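Putative acetoin utilization protein, acetoin dehydrogenase (Thermus thermophilus, PDB 5AWE) is of unknown function but joins a pair of CBS domains to an ACT domain, a make-up consistent with a regulatory, small-molecule-sensing role. Local coordinates at residues 143-149 against 177-183. Residues are numbered along the deposited sequence; the frame is centred on the assembly and turned at random.
Sequences ITVDIPD and GYQRLVM
Set 143-148 and 178-183 side by side as antiparallel beta strands, axes 4.5 Å apart at 153°, with Ile143 opposite Met183, Val145 opposite Leu181 and Ile147 opposite Gln179 as hydrogen-bonded pairs. Each pair makes two bonds: Val145 N to Leu181 O and Leu181 N to Val145 O are both 2.8 Å, and Ile147 N reaches Gln179 O at 3.1 Å while Gln179 N returns to Ile147 O at 2.8 Å. Past the strand end, Asp149 N still binds Gly177 O at 3.2 Å.

Asp146 faces Arg180 in a non-hydrogen-bonded pair. With Asp146 chi1 m and Arg180 t, t, m along chi1 to chi3, the carboxylate lies near the guanidinium plane in a bidentate salt bridge: Arg180 NE to Asp146 OD1 2.7 Å, Arg180 NH2 to Asp146 OD2 2.6 Å. Thr144 and Val182 share this face.

On the other face, Ile147 (p, t) brings CD1 to 3.4 Å from CD1 of Leu181 (m, t); Ile147 also packs on Leu154 and Met157 of helix 153-158. Strands 165-175 and 203-209 flank the pair, making these the two central strands of the four-stranded antiparallel sheet, order 2-3-1-4, characteristic of the ferredoxin-like ACT domain.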
loop_
_atom_site.group_PDB
_atom_site.type_symbol
_atom_site.label_atom_id
_atom_site.label_comp_id
_atom_site.label_asym_id
_atom_site.label_seq_id
_atom_site.Cartn_x
_atom_site.Cartn_y
_atom_site.Cartn_z
ATOM N N ILE A 143 43.606 15.418 27.733
ATOM C CA ILE A 143 45.046 15.308 27.540
ATOM C C ILE A 143 45.399 13.924 27.017
ATOM O O ILE A 143 45.167 12.921 27.693
ATOM C CB ILE A 143 45.806 15.553 28.877
ATOM C CG1 ILE A 143 45.453 16.941 29.427
ATOM C CG2 ILE A 143 47.323 15.437 28.666
ATOM C CD1 ILE A 143 46.049 17.232 30.793
ATOM N N THR A 144 45.949 13.870 25.810
ATOM C CA THR A 144 46.584 12.649 25.337
ATOM C C THR A 144 48.034 12.681 25.781
ATOM O O THR A 144 48.757 13.628 25.480
ATOM C CB THR A 144 46.555 12.533 23.809
ATOM O OG1 THR A 144 45.200 12.587 23.352
ATOM C CG2 THR A 144 47.168 11.213 23.372
ATOM N N VAL A 145 48.453 11.647 26.505
ATOM C CA VAL A 145 49.814 11.581 27.005
ATOM C C VAL A 145 50.377 10.178 26.838
ATOM O O VAL A 145 49.675 9.185 27.050
ATOM C CB VAL A 145 49.872 11.997 28.495
ATOM C CG1 VAL A 145 48.801 11.262 29.285
ATOM C CG2 VAL A 145 51.248 11.697 29.073
ATOM N N ASP A 146 51.644 10.108 26.444
ATOM C CA ASP A 146 52.338 8.838 26.294
ATOM C C ASP A 146 53.235 8.594 27.493
ATOM O O ASP A 146 54.181 9.349 27.740
ATOM C CB ASP A 146 53.184 8.839 25.019
ATOM C CG ASP A 146 52.343 8.754 23.762
ATOM O OD1 ASP A 146 51.184 8.289 23.844
ATOM O OD2 ASP A 146 52.837 9.151 22.688
ATOM N N ILE A 147 52.937 7.538 28.240
ATOM C CA ILE A 147 53.755 7.161 29.381
ATOM C C ILE A 147 54.431 5.842 29.060
ATOM O O ILE A 147 53.940 5.071 28.227
ATOM C CB ILE A 147 52.900 6.980 30.656
ATOM C CG1 ILE A 147 51.812 5.927 30.408
ATOM C CG2 ILE A 147 52.288 8.312 31.070
ATOM C CD1 ILE A 147 51.030 5.540 31.655
ATOM N N PRO A 148 55.574 5.565 29.701
ATOM C CA PRO A 148 56.255 4.297 29.422
ATOM C C PRO A 148 55.285 3.177 29.774
ATOM O O PRO A 148 54.467 3.333 30.680
ATOM C CB PRO A 148 57.469 4.321 30.354
ATOM C CG PRO A 148 57.670 5.760 30.684
ATOM C CD PRO A 148 56.295 6.372 30.699
ATOM N N ASP A 149 55.349 2.058 29.063
ATOM C CA ASP A 149 54.436 0.970 29.374
ATOM C C ASP A 149 55.032 -0.017 30.371
ATOM O O ASP A 149 55.037 -1.228 30.132
ATOM C CB ASP A 149 54.001 0.239 28.097
ATOM C CG ASP A 149 55.106 -0.607 27.487
ATOM O OD1 ASP A 149 56.286 -0.199 27.542
ATOM O OD2 ASP A 149 54.781 -1.686 26.946
ATOM N N GLY A 177 57.008 0.556 23.463
ATOM C CA GLY A 177 57.608 1.294 24.560
ATOM C C GLY A 177 56.658 2.170 25.365
ATOM O O GLY A 177 57.054 2.725 26.393
ATOM N N TYR A 178 55.413 2.304 24.922
ATOM C CA TYR A 178 54.554 3.364 25.444
ATOM C C TYR A 178 53.075 3.019 25.441
ATOM O O TYR A 178 52.567 2.371 24.530
ATOM C CB TYR A 178 54.748 4.659 24.643
ATOM C CG TYR A 178 56.075 5.330 24.870
ATOM C CD1 TYR A 178 56.215 6.326 25.836
ATOM C CD2 TYR A 178 57.205 4.951 24.141
ATOM C CE1 TYR A 178 57.443 6.926 26.077
ATOM C CE2 TYR A 178 58.443 5.547 24.375
ATOM C CZ TYR A 178 58.552 6.531 25.348
ATOM O OH TYR A 178 59.772 7.106 25.607
ATOM N N GLN A 179 52.381 3.482 26.467
ATOM C CA GLN A 179 50.936 3.375 26.510
ATOM C C GLN A 179 50.379 4.779 26.289
ATOM O O GLN A 179 50.756 5.708 27.004
ATOM C CB GLN A 179 50.519 2.824 27.876
ATOM C CG GLN A 179 49.039 2.598 28.049
ATOM C CD GLN A 179 48.694 2.224 29.472
ATOM O OE1 GLN A 179 49.573 2.165 30.337
ATOM N NE2 GLN A 179 47.413 1.970 29.729
ATOM N N ARG A 180 49.510 4.941 25.292
ATOM C CA ARG A 180 48.950 6.261 24.989
ATOM C C ARG A 180 47.592 6.503 25.646
ATOM O O ARG A 180 46.591 5.875 25.289
ATOM C CB ARG A 180 48.815 6.466 23.479
ATOM C CG ARG A 180 48.009 7.719 23.118
ATOM C CD ARG A 180 48.326 8.196 21.727
ATOM N NE ARG A 180 49.749 8.476 21.580
ATOM C CZ ARG A 180 50.327 8.794 20.427
ATOM N NH1 ARG A 180 49.600 8.873 19.317
ATOM N NH2 ARG A 180 51.635 9.028 20.381
ATOM N N LEU A 181 47.570 7.433 26.596
ATOM C CA LEU A 181 46.391 7.659 27.420
ATOM C C LEU A 181 45.621 8.894 26.975
ATOM O O LEU A 181 46.211 9.931 26.656
ATOM C CB LEU A 181 46.801 7.818 28.893
ATOM C CG LEU A 181 47.685 6.702 29.459
ATOM C CD1 LEU A 181 48.110 7.053 30.876
ATOM C CD2 LEU A 181 46.929 5.370 29.422
ATOM N N VAL A 182 44.300 8.780 26.956
ATOM C CA VAL A 182 43.454 9.959 26.873
ATOM C C VAL A 182 42.905 10.198 28.271
ATOM O O VAL A 182 42.236 9.338 28.858
ATOM C CB VAL A 182 42.298 9.764 25.838
ATOM C CG1 VAL A 182 41.397 10.988 25.806
ATOM C CG2 VAL A 182 42.885 9.540 24.451
HETATM N N MSE A 183 43.223 11.363 28.818
HETATM C CA MSE A 183 42.992 11.624 30.232
HETATM C C MSE A 183 42.186 12.903 30.344
HETATM O O MSE A 183 42.492 13.892 29.686
HETATM C CB MSE A 183 44.339 11.775 30.966
HETATM C CG MSE A 183 44.244 11.841 32.494
HETATM SE SE MSE A 183 45.813 12.335 33.290
HETATM C CE MSE A 183 45.784 11.353 34.634
#